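Local coordinates for protein Na-translocating NADH-quinone reductase subunit C NqrC (Shewanella oneidensis, PDB 4XHF) that is a flavoprotein subunit that carries flavin mononucleotide through an FMN-binding domain, at residues K121-D124 against K128-S131; E40-V45 against D61-S66; L46-V51 against Y148-P153; K159-Y164 against S183-K188. All coordinates share one frame; numbering follows the deposited sequence.

Contact 1: residues K121-D124 against K128-S131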
loop_
_atom_site.group_PDB
_atom_site.type_symbol
_atom_site.label_atom_id
_atom_site.label_comp_id
_atom_site.label_asym_id
_atom_site.label_seq_id
_atom_site.Cartn_x
_atom_site.Cartn_y
_atom_site.Cartn_z
ATOM N N LYS A 121 -5.989 2.364 9.792
ATOM C CA LYS A 121 -5.884 3.722 10.311
ATOM C C LYS A 121 -4.837 3.739 11.415
ATOM O O LYS A 121 -4.882 2.910 12.320
ATOM C CB LYS A 121 -7.229 4.219 10.845
ATOM C CG LYS A 121 -8.267 4.510 9.773
ATOM C CD LYS A 121 -9.565 5.005 10.391
ATOM C CE LYS A 121 -10.623 5.278 9.338
ATOM N NZ LYS A 121 -11.899 5.739 9.948
ATOM N N VAL A 122 -3.897 4.678 11.331
ATOM C CA VAL A 122 -2.806 4.768 12.298
ATOM C C VAL A 122 -2.888 6.076 13.078
ATOM O O VAL A 122 -3.044 7.147 12.492
ATOM C CB VAL A 122 -1.434 4.667 11.605
ATOM C CG1 VAL A 122 -0.319 4.578 12.638
ATOM C CG2 VAL A 122 -1.399 3.460 10.671
ATOM N N PHE A 123 -2.777 5.976 14.400
ATOM C CA PHE A 123 -2.893 7.130 15.288
ATOM C C PHE A 123 -1.601 7.359 16.069
ATOM O O PHE A 123 -0.929 6.406 16.461
ATOM C CB PHE A 123 -4.060 6.935 16.261
ATOM C CG PHE A 123 -5.376 6.667 15.586
ATOM C CD1 PHE A 123 -6.216 7.711 15.239
ATOM C CD2 PHE A 123 -5.771 5.371 15.298
ATOM C CE1 PHE A 123 -7.425 7.468 14.618
ATOM C CE2 PHE A 123 -6.978 5.124 14.678
ATOM C CZ PHE A 123 -7.806 6.174 14.337
ATOM N N ASP A 124 -1.260 8.623 16.297
ATOM C CA ASP A 124 -0.107 8.955 17.121
ATOM C C ASP A 124 -0.469 8.787 18.591
ATOM O O ASP A 124 -1.598 8.420 18.918
ATOM C CB ASP A 124 0.374 10.382 16.843
ATOM C CG ASP A 124 -0.720 11.422 17.028
ATOM O OD1 ASP A 124 -1.659 11.192 17.818
ATOM O OD2 ASP A 124 -0.637 12.486 16.379
ATOM N N LYS A 128 -4.574 11.295 17.583
ATOM C CA LYS A 128 -4.935 11.926 16.319
ATOM C C LYS A 128 -4.503 11.043 15.152
ATOM O O LYS A 128 -3.457 10.396 15.216
ATOM C CB LYS A 128 -4.291 13.313 16.220
ATOM C CG LYS A 128 -4.363 13.973 14.847
ATOM C CD LYS A 128 -5.790 14.278 14.430
ATOM C CE LYS A 128 -5.835 14.970 13.074
ATOM N NZ LYS A 128 -5.298 14.120 11.974
ATOM N N LEU A 129 -5.310 11.016 14.094
ATOM C CA LEU A 129 -4.992 10.236 12.902
ATOM C C LEU A 129 -3.635 10.643 12.331
ATOM O O LEU A 129 -3.414 11.808 11.997
ATOM C CB LEU A 129 -6.079 10.408 11.838
ATOM C CG LEU A 129 -5.900 9.585 10.558
ATOM C CD1 LEU A 129 -6.066 8.095 10.833
ATOM C CD2 LEU A 129 -6.870 10.038 9.481
ATOM N N SER A 130 -2.737 9.670 12.219
ATOM C CA SER A 130 -1.376 9.909 11.753
ATOM C C SER A 130 -1.255 9.586 10.268
ATOM O O SER A 130 -0.653 10.337 9.505
ATOM C CB SER A 130 -0.386 9.073 12.568
ATOM O OG SER A 130 0.955 9.440 12.298
ATOM N N SER A 131 -1.839 8.464 9.865
ATOM C CA SER A 131 -1.826 8.060 8.469
ATOM C C SER A 131 -2.824 6.938 8.238
ATOM O O SER A 131 -3.353 6.357 9.185
ATOM C CB SER A 131 -0.423 7.612 8.042
ATOM O OG SER A 131 -0.039 6.418 8.699
HETATM O O HOH W 1 -0.845 13.183 13.743
#
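Val122 O is gripped by two consecutive amides, Ser130 N at 2.6 Å and Ser131 N at 3.2 Å from Val122 O. Both serines thus face one residue, a classic beta bulge near the turn of a hairpin. Val122 N answers with a bond to Ser131 O (2.8 Å), and beyond the bulge Asp124 N reaches Lys128 O (3.0 Å). The Asp124 carboxylate then ties back to Lys128, just ahead of the returning strand. With chi1 at 56° its CG sits between the backbone N and the carbonyl carbon, so that OD1 takes the amide of Lys128 on its syn side, 35° out of the carboxylate plane (Lys128 N to Asp124 OD1, 2.9 Å). A water donates to Asp124 OD2 at 2.7 Å. The Lys128 side chain bends at its second and fourth torsions and delivers NZ in plane to a lone pair of Leu129 O. Leu129 CD1 lies over one face of the Phe123 ring, 4.1 Å from Phe123 CE1. Strand 113-123 is bonded along its far edge through Lys121 to Lys68 and through Phe123 to Ser66, the last residue of helix 58-66, while Val122 and Ser131 both rest on Ala49, beyond helix 29-48.

Contact 2: residues E40-V45 against D61-S66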
loop_
_atom_site.group_PDB
_atom_site.type_symbol
_atom_site.label_atom_id
_atom_site.label_comp_id
_atom_site.label_asym_id
_atom_site.label_seq_id
_atom_site.Cartn_x
_atom_site.Cartn_y
_atom_site.Cartn_z
ATOM N N GLU A 40 4.532 -10.230 10.528
ATOM C CA GLU A 40 5.115 -9.520 9.396
ATOM C C GLU A 40 4.200 -8.382 8.957
ATOM O O GLU A 40 4.659 -7.274 8.685
ATOM C CB GLU A 40 5.370 -10.480 8.230
ATOM C CG GLU A 40 6.421 -11.546 8.528
ATOM C CD GLU A 40 6.493 -12.631 7.469
ATOM O OE1 GLU A 40 5.726 -12.565 6.485
ATOM O OE2 GLU A 40 7.322 -13.555 7.622
ATOM N N LEU A 41 2.902 -8.666 8.900
ATOM C CA LEU A 41 1.900 -7.668 8.544
ATOM C C LEU A 41 1.961 -6.457 9.470
ATOM O O LEU A 41 2.020 -5.317 9.012
ATOM C CB LEU A 41 0.504 -8.291 8.588
ATOM C CG LEU A 41 -0.680 -7.376 8.273
ATOM C CD1 LEU A 41 -0.578 -6.822 6.865
ATOM C CD2 LEU A 41 -1.987 -8.126 8.451
ATOM N N GLN A 42 1.950 -6.714 10.774
ATOM C CA GLN A 42 1.995 -5.648 11.769
ATOM C C GLN A 42 3.252 -4.800 11.608
ATOM O O GLN A 42 3.200 -3.574 11.703
ATOM C CB GLN A 42 1.925 -6.234 13.182
ATOM C CG GLN A 42 0.539 -6.737 13.574
ATOM C CD GLN A 42 0.505 -7.360 14.957
ATOM O OE1 GLN A 42 1.414 -8.092 15.345
ATOM N NE2 GLN A 42 -0.549 -7.067 15.711
ATOM N N ARG A 43 4.379 -5.453 11.345
ATOM C CA ARG A 43 5.639 -4.743 11.165
ATOM C C ARG A 43 5.595 -3.887 9.903
ATOM O O ARG A 43 5.994 -2.725 9.928
ATOM C CB ARG A 43 6.815 -5.724 11.108
ATOM C CG ARG A 43 7.140 -6.373 12.452
ATOM C CD ARG A 43 8.474 -7.110 12.427
ATOM N NE ARG A 43 8.471 -8.250 11.509
ATOM C CZ ARG A 43 8.160 -9.500 11.845
ATOM N NH1 ARG A 43 7.813 -9.807 13.089
ATOM N NH2 ARG A 43 8.196 -10.455 10.927
ATOM N N TYR A 44 5.095 -4.458 8.809
ATOM C CA TYR A 44 4.980 -3.737 7.541
ATOM C C TYR A 44 4.182 -2.448 7.706
ATOM O O TYR A 44 4.591 -1.386 7.238
ATOM C CB TYR A 44 4.306 -4.606 6.473
ATOM C CG TYR A 44 5.079 -5.836 6.045
ATOM C CD1 TYR A 44 6.467 -5.863 6.069
ATOM C CD2 TYR A 44 4.412 -6.972 5.606
ATOM C CE1 TYR A 44 7.167 -6.990 5.671
ATOM C CE2 TYR A 44 5.102 -8.101 5.208
ATOM C CZ TYR A 44 6.477 -8.105 5.243
ATOM O OH TYR A 44 7.163 -9.231 4.846
ATOM N N VAL A 45 3.041 -2.555 8.378
ATOM C CA VAL A 45 2.128 -1.430 8.544
ATOM C C VAL A 45 2.775 -0.326 9.370
ATOM O O VAL A 45 2.706 0.846 9.008
ATOM C CB VAL A 45 0.803 -1.885 9.205
ATOM C CG1 VAL A 45 -0.063 -0.694 9.610
ATOM C CG2 VAL A 45 0.036 -2.790 8.257
ATOM N N ASP A 61 2.134 -4.852 20.715
ATOM C CA ASP A 61 1.411 -3.985 21.638
ATOM C C ASP A 61 1.215 -2.602 21.026
ATOM O O ASP A 61 0.169 -1.980 21.194
ATOM C CB ASP A 61 2.158 -3.866 22.969
ATOM C CG ASP A 61 2.577 -5.213 23.533
ATOM O OD1 ASP A 61 1.925 -6.229 23.215
ATOM O OD2 ASP A 61 3.563 -5.251 24.299
ATOM N N ILE A 62 2.234 -2.128 20.319
ATOM C CA ILE A 62 2.178 -0.822 19.675
ATOM C C ILE A 62 1.122 -0.833 18.576
ATOM O O ILE A 62 0.343 0.110 18.442
ATOM C CB ILE A 62 3.556 -0.428 19.097
ATOM C CG1 ILE A 62 4.547 -0.210 20.243
ATOM C CG2 ILE A 62 3.457 0.842 18.248
ATOM C CD1 ILE A 62 5.989 -0.101 19.816
ATOM N N PHE A 63 1.094 -1.910 17.800
ATOM C CA PHE A 63 0.106 -2.067 16.740
ATOM C C PHE A 63 -1.302 -2.084 17.323
ATOM O O PHE A 63 -2.187 -1.370 16.856
ATOM C CB PHE A 63 0.371 -3.353 15.951
ATOM C CG PHE A 63 -0.546 -3.546 14.775
ATOM C CD1 PHE A 63 -1.812 -4.084 14.944
ATOM C CD2 PHE A 63 -0.136 -3.202 13.497
ATOM C CE1 PHE A 63 -2.655 -4.265 13.863
ATOM C CE2 PHE A 63 -0.975 -3.385 12.411
ATOM C CZ PHE A 63 -2.234 -3.917 12.595
ATOM N N ALA A 64 -1.495 -2.898 18.356
ATOM C CA ALA A 64 -2.811 -3.086 18.954
ATOM C C ALA A 64 -3.392 -1.781 19.491
ATOM O O ALA A 64 -4.606 -1.582 19.475
ATOM C CB ALA A 64 -2.733 -4.121 20.064
ATOM N N LYS A 65 -2.523 -0.890 19.960
ATOM C CA LYS A 65 -2.965 0.364 20.559
ATOM C C LYS A 65 -3.163 1.464 19.524
ATOM O O LYS A 65 -4.125 2.226 19.601
ATOM C CB LYS A 65 -1.957 0.831 21.611
ATOM C CG LYS A 65 -2.315 2.156 22.278
ATOM C CD LYS A 65 -3.720 2.122 22.869
ATOM C CE LYS A 65 -3.973 3.277 23.824
ATOM N NZ LYS A 65 -3.956 4.613 23.164
ATOM N N SER A 66 -2.253 1.540 18.560
ATOM C CA SER A 66 -2.193 2.690 17.660
ATOM C C SER A 66 -2.761 2.432 16.265
ATOM O O SER A 66 -2.786 3.344 15.439
ATOM C CB SER A 66 -0.743 3.164 17.532
ATOM O OG SER A 66 -0.247 3.614 18.781
#
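One face of the Phe63 ring carries Gln42 CG over its centre, 3.6 Å from the ring centroid and only 12° off the ring normal: a CH-pi contact. At the ring edge, in its plane, stands Val45 CB, 4.0 Å from Phe63 CE2, with Val45 CG1 equally near that atom. The Gln42 chain is extended beyond CG and crosses Phe63 at about a right angle, which carries the amide past the centre to the ring's CG-CD1 side, where Gln42 NE2 comes to 3.3 Å from Phe63 CD1. The amide and ring planes are 53° apart, so the amide is tilted and not stacked flat. Phe63 projects from helix 58-66 with CG anti to the backbone N (chi1 -176°), a setting that sends the ring into the side of helix 29-48, one turn of which supplies both Gln42 and Val45. Phe120 of strand 113-123 touches both Val45 and Phe63, and Leu86 also packs on Phe63; Gln42 leans as well on Phe59 and Arg60. No hydrogen bond or salt bridge joins the segments: the ring meets both the aliphatic stem and amide nitrogen of Gln42, and the contact probably rests on van der Waals packing and burial of apolar surface.

Contact 3: residues L46-V51 against Y148-P153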
loop_
_atom_site.group_PDB
_atom_site.type_symbol
_atom_site.label_atom_id
_atom_site.label_comp_id
_atom_site.label_asym_id
_atom_site.label_seq_id
_atom_site.Cartn_x
_atom_site.Cartn_y
_atom_site.Cartn_z
ATOM N N LEU A 46 3.413 -0.702 10.473
ATOM C CA LEU A 46 4.062 0.278 11.336
ATOM C C LEU A 46 5.245 0.923 10.623
ATOM O O LEU A 46 5.475 2.124 10.752
ATOM C CB LEU A 46 4.524 -0.370 12.643
ATOM C CG LEU A 46 3.424 -0.853 13.591
ATOM C CD1 LEU A 46 4.043 -1.588 14.768
ATOM C CD2 LEU A 46 2.552 0.300 14.079
ATOM N N MET A 47 5.988 0.124 9.864
ATOM C CA MET A 47 7.130 0.633 9.116
ATOM C C MET A 47 6.682 1.649 8.073
ATOM O O MET A 47 7.323 2.682 7.879
ATOM C CB MET A 47 7.888 -0.512 8.444
ATOM C CG MET A 47 8.799 -1.280 9.393
ATOM S SD MET A 47 9.664 -2.687 8.660
ATOM C CE MET A 47 9.248 -2.542 6.922
ATOM N N ALA A 48 5.573 1.353 7.405
ATOM C CA ALA A 48 5.030 2.255 6.399
ATOM C C ALA A 48 4.528 3.545 7.040
ATOM O O ALA A 48 4.701 4.630 6.490
ATOM C CB ALA A 48 3.913 1.574 5.633
ATOM N N ALA A 49 3.918 3.419 8.214
ATOM C CA ALA A 49 3.339 4.562 8.914
ATOM C C ALA A 49 4.389 5.361 9.682
ATOM O O ALA A 49 4.072 6.378 10.299
ATOM C CB ALA A 49 2.252 4.089 9.860
ATOM N N ASP A 50 5.633 4.893 9.643
ATOM C CA ASP A 50 6.739 5.559 10.324
ATOM C C ASP A 50 6.496 5.614 11.835
ATOM O O ASP A 50 6.721 6.639 12.479
ATOM C CB ASP A 50 6.947 6.968 9.756
ATOM C CG ASP A 50 8.265 7.590 10.185
ATOM O OD1 ASP A 50 9.150 6.855 10.675
ATOM O OD2 ASP A 50 8.416 8.820 10.027
ATOM N N VAL A 51 6.025 4.496 12.383
ATOM C CA VAL A 51 5.879 4.329 13.825
ATOM C C VAL A 51 7.004 3.434 14.340
ATOM O O VAL A 51 7.330 2.421 13.721
ATOM C CB VAL A 51 4.509 3.715 14.188
ATOM C CG1 VAL A 51 4.339 3.617 15.695
ATOM C CG2 VAL A 51 3.389 4.543 13.586
ATOM N N TYR A 148 2.694 -1.887 0.686
ATOM C CA TYR A 148 1.779 -0.992 1.387
ATOM C C TYR A 148 2.237 0.454 1.226
ATOM O O TYR A 148 3.437 0.728 1.179
ATOM C CB TYR A 148 1.693 -1.353 2.877
ATOM C CG TYR A 148 1.101 -2.717 3.154
ATOM C CD1 TYR A 148 -0.267 -2.884 3.325
ATOM C CD2 TYR A 148 1.912 -3.840 3.248
ATOM C CE1 TYR A 148 -0.809 -4.131 3.577
ATOM C CE2 TYR A 148 1.380 -5.091 3.501
ATOM C CZ TYR A 148 0.018 -5.230 3.665
ATOM O OH TYR A 148 -0.518 -6.472 3.915
ATOM N N VAL A 149 1.271 1.364 1.126
ATOM C CA VAL A 149 1.540 2.800 1.113
ATOM C C VAL A 149 0.798 3.491 2.249
ATOM O O VAL A 149 -0.422 3.376 2.368
ATOM C CB VAL A 149 1.120 3.453 -0.216
ATOM C CG1 VAL A 149 1.429 4.946 -0.207
ATOM C CG2 VAL A 149 1.815 2.782 -1.376
ATOM N N ALA A 150 1.549 4.209 3.079
ATOM C CA ALA A 150 0.975 5.024 4.139
ATOM C C ALA A 150 0.826 6.451 3.638
ATOM O O ALA A 150 1.791 7.047 3.164
ATOM C CB ALA A 150 1.848 4.983 5.380
ATOM N N VAL A 151 -0.386 6.989 3.733
ATOM C CA VAL A 151 -0.658 8.350 3.289
ATOM C C VAL A 151 -1.104 9.200 4.473
ATOM O O VAL A 151 -1.784 8.711 5.372
ATOM C CB VAL A 151 -1.735 8.382 2.176
ATOM C CG1 VAL A 151 -1.234 7.665 0.935
ATOM C CG2 VAL A 151 -3.038 7.756 2.652
ATOM N N GLU A 152 -0.703 10.466 4.474
ATOM C CA GLU A 152 -1.095 11.394 5.528
ATOM C C GLU A 152 -2.586 11.719 5.405
ATOM O O GLU A 152 -3.195 11.436 4.373
ATOM C CB GLU A 152 -0.254 12.672 5.457
ATOM C CG GLU A 152 1.246 12.441 5.624
ATOM C CD GLU A 152 2.031 13.734 5.766
ATOM O OE1 GLU A 152 1.430 14.818 5.621
ATOM O OE2 GLU A 152 3.249 13.665 6.029
ATOM N N PRO A 153 -3.181 12.305 6.460
ATOM C CA PRO A 153 -4.619 12.604 6.483
ATOM C C PRO A 153 -5.105 13.540 5.373
ATOM O O PRO A 153 -6.317 13.697 5.229
ATOM C CB PRO A 153 -4.812 13.260 7.854
ATOM C CG PRO A 153 -3.727 12.704 8.687
ATOM C CD PRO A 153 -2.556 12.604 7.761
#
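Ala48 and Ala150 meet methyl to methyl, Ala48 CB lying 4.0 Å from Ala150 CB, and together they supply most of the surface buried here. The closer approach is to backbone: Ala150 CB presses on the carbonyl of Ala48, 3.1 Å from Ala48 O and 3.5 Å from Ala48 C, a tight fit. Ala49 adds its main chain, with Ala49 N 3.8 Å from Ala150 CB, and its CA comes to 5.3 Å from Ala150 CA. The small side chains are consistent with the close approach of the end of helix 29-48 to strand 144-151. The helix is terminated at this point by a Schellman motif: Asp50 turns to a positive phi of 61°, Val51 N bonds back to Leu46 O at 2.9 Å, and Asp50 N makes a weak bond to Met47 O. The strand belongs to the antiparallel sheet of the fold and falls within the FMN-binding family region. Ala150 points to the helix, whereas the flanking Val149 and Val151 point away from it and touch Phe235. Tyr148 also starts toward the helix, but its ring runs off to meet that of Tyr164. Ala48 reaches Val162 on the next strand, and the Ala49 methyl touches Val122 and Ser131.

Contact 4: residues K159-Y164 against S183-K188; sequences KGVVVY and SLWKGK
Val161 lays CG2 against the root of the Trp185 side chain, 3.5 Å from Trp185 CB and 3.7 Å from Trp185 CG, the two side chains crossing at a slant. The valine belongs to strand 158-165 of the antiparallel sheet, just past a classic bulge in which Lys159 and Gly160 both face Ala150; the tryptophan opens a type II beta turn from Trp185 to Lys188, closed by Lys188 N to Trp185 O at 3.0 Å, with Gly187 at a phi of 96°. Trp185 keeps CG beside its backbone N (chi1 -66°), which sets the indole on the sheet face where Val161 points. Met231 of helix 221-234 touches both residues, Val227 adds to the cover of Trp185, and Trp181 meets the indole edge-to-face. The Trp185 side chain lies about 13 Å from the bound flavin mononucleotide, so this is packing between the sheet and a loop of the FMN-binding region, away from the ligand pocket. Lys159 and Lys186 run side by side in the same direction, touching by hydrocarbon, while their ammonium groups stay 6.0 Å apart from Lys159 NZ to Lys186 NZ. The bend at chi2 (67°) brings Lys186 CD to 3.0 Å from Lys159 O.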
loop_
_atom_site.group_PDB
_atom_site.type_symbol
_atom_site.label_atom_id
_atom_site.label_comp_id
_atom_site.label_asym_id
_atom_site.label_seq_id
_atom_site.Cartn_x
_atom_site.Cartn_y
_atom_site.Cartn_z
ATOM N N LYS A 159 3.487 8.927 3.534
ATOM C CA LYS A 159 4.164 8.800 4.823
ATOM C C LYS A 159 5.180 7.660 4.799
ATOM O O LYS A 159 6.056 7.576 5.658
ATOM C CB LYS A 159 3.141 8.567 5.940
ATOM C CG LYS A 159 3.679 8.756 7.356
ATOM C CD LYS A 159 3.836 10.229 7.706
ATOM C CE LYS A 159 4.280 10.420 9.147
ATOM N NZ LYS A 159 3.283 9.877 10.107
ATOM N N GLY A 160 5.056 6.777 3.814
ATOM C CA GLY A 160 5.990 5.678 3.662
ATOM C C GLY A 160 5.498 4.606 2.711
ATOM O O GLY A 160 4.297 4.348 2.612
ATOM N N VAL A 161 6.440 3.991 2.004
ATOM C CA VAL A 161 6.146 2.889 1.099
ATOM C C VAL A 161 6.950 1.661 1.505
ATOM O O VAL A 161 8.149 1.754 1.766
ATOM C CB VAL A 161 6.466 3.259 -0.357
ATOM C CG1 VAL A 161 6.237 2.069 -1.284
ATOM C CG2 VAL A 161 5.622 4.442 -0.793
ATOM N N VAL A 162 6.276 0.516 1.554
ATOM C CA VAL A 162 6.908 -0.750 1.899
ATOM C C VAL A 162 6.521 -1.809 0.878
ATOM O O VAL A 162 5.349 -2.153 0.756
ATOM C CB VAL A 162 6.498 -1.229 3.311
ATOM C CG1 VAL A 162 7.108 -2.591 3.622
ATOM C CG2 VAL A 162 6.917 -0.219 4.364
ATOM N N VAL A 163 7.507 -2.317 0.145
ATOM C CA VAL A 163 7.299 -3.446 -0.757
ATOM C C VAL A 163 7.895 -4.681 -0.094
ATOM O O VAL A 163 9.034 -4.648 0.371
ATOM C CB VAL A 163 7.941 -3.201 -2.144
ATOM C CG1 VAL A 163 7.836 -4.435 -3.033
ATOM C CG2 VAL A 163 7.287 -2.009 -2.825
ATOM N N TYR A 164 7.119 -5.762 -0.042
ATOM C CA TYR A 164 7.513 -6.950 0.712
ATOM C C TYR A 164 7.548 -8.231 -0.126
ATOM O O TYR A 164 7.996 -9.272 0.357
ATOM C CB TYR A 164 6.568 -7.145 1.904
ATOM C CG TYR A 164 5.144 -7.484 1.521
ATOM C CD1 TYR A 164 4.767 -8.796 1.262
ATOM C CD2 TYR A 164 4.174 -6.495 1.427
ATOM C CE1 TYR A 164 3.471 -9.112 0.913
ATOM C CE2 TYR A 164 2.873 -6.803 1.079
ATOM C CZ TYR A 164 2.529 -8.115 0.824
ATOM O OH TYR A 164 1.240 -8.440 0.479
ATOM N N SER A 183 12.689 4.670 0.747
ATOM C CA SER A 183 12.707 5.869 1.578
ATOM C C SER A 183 12.535 7.134 0.744
ATOM O O SER A 183 12.178 8.190 1.270
ATOM C CB SER A 183 14.012 5.948 2.368
ATOM O OG SER A 183 15.114 6.168 1.506
ATOM N N LEU A 184 12.800 7.024 -0.553
ATOM C CA LEU A 184 12.686 8.158 -1.464
ATOM C C LEU A 184 11.245 8.637 -1.609
ATOM O O LEU A 184 11.000 9.794 -1.950
ATOM C CB LEU A 184 13.238 7.789 -2.841
ATOM C CG LEU A 184 14.690 7.320 -2.917
ATOM C CD1 LEU A 184 15.028 6.937 -4.345
ATOM C CD2 LEU A 184 15.642 8.388 -2.408
ATOM N N TRP A 185 10.294 7.742 -1.364
ATOM C CA TRP A 185 8.882 8.057 -1.545
ATOM C C TRP A 185 8.348 8.950 -0.430
ATOM O O TRP A 185 7.347 9.644 -0.613
ATOM C CB TRP A 185 8.057 6.770 -1.610
ATOM C CG TRP A 185 8.349 5.920 -2.814
ATOM C CD1 TRP A 185 9.378 5.038 -2.966
ATOM C CD2 TRP A 185 7.594 5.866 -4.030
ATOM N NE1 TRP A 185 9.314 4.442 -4.202
ATOM C CE2 TRP A 185 8.226 4.933 -4.874
ATOM C CE3 TRP A 185 6.444 6.517 -4.487
ATOM C CZ2 TRP A 185 7.750 4.636 -6.149
ATOM C CZ3 TRP A 185 5.974 6.221 -5.750
ATOM C CH2 TRP A 185 6.625 5.290 -6.567
ATOM N N LYS A 186 9.012 8.926 0.722
ATOM C CA LYS A 186 8.572 9.699 1.878
ATOM C C LYS A 186 8.483 11.186 1.544
ATOM O O LYS A 186 9.460 11.794 1.107
ATOM C CB LYS A 186 9.526 9.474 3.060
ATOM C CG LYS A 186 9.221 10.298 4.311
ATOM C CD LYS A 186 7.911 9.885 4.951
ATOM C CE LYS A 186 7.581 10.737 6.169
ATOM N NZ LYS A 186 8.524 10.495 7.295
ATOM N N GLY A 187 7.299 11.759 1.739
ATOM C CA GLY A 187 7.091 13.185 1.548
ATOM C C GLY A 187 6.545 13.538 0.178
ATOM O O GLY A 187 6.084 14.657 -0.044
ATOM N N LYS A 188 6.601 12.584 -0.745
ATOM C CA LYS A 188 6.086 12.797 -2.090
ATOM C C LYS A 188 4.562 12.840 -2.067
ATOM O O LYS A 188 3.941 12.373 -1.113
ATOM C CB LYS A 188 6.577 11.697 -3.031
ATOM C CG LYS A 188 8.093 11.600 -3.138
ATOM C CD LYS A 188 8.693 12.835 -3.786
ATOM C CE LYS A 188 10.208 12.767 -3.810
ATOM N NZ LYS A 188 10.797 13.849 -4.646
#

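How the contacts relate
From the N terminus, helix 29-48 opens contact 2 and then, a turn later, contact 3. Contact 2 closes first, at 61-66, folding helix 58-66 back beside the first helix; contact 3 stays open until 148-153, so the two cross. Within that long loop lies contact 1, the short hairpin closure of 121-124 on 128-131. Contact 4 (159-164 with 183-188) follows all three in series and fastens a later loop to the sheet. Contacts 1, 3 and 4 share the antiparallel sheet: 129-139, 144-151 and 158-165 are successive neighbouring strands, joined between contacts 3 and 4 by the probable bond Tyr148 N to Val162 O. Leu41 and Tyr44 pack on Tyr148, linking contact 2 to contact 3.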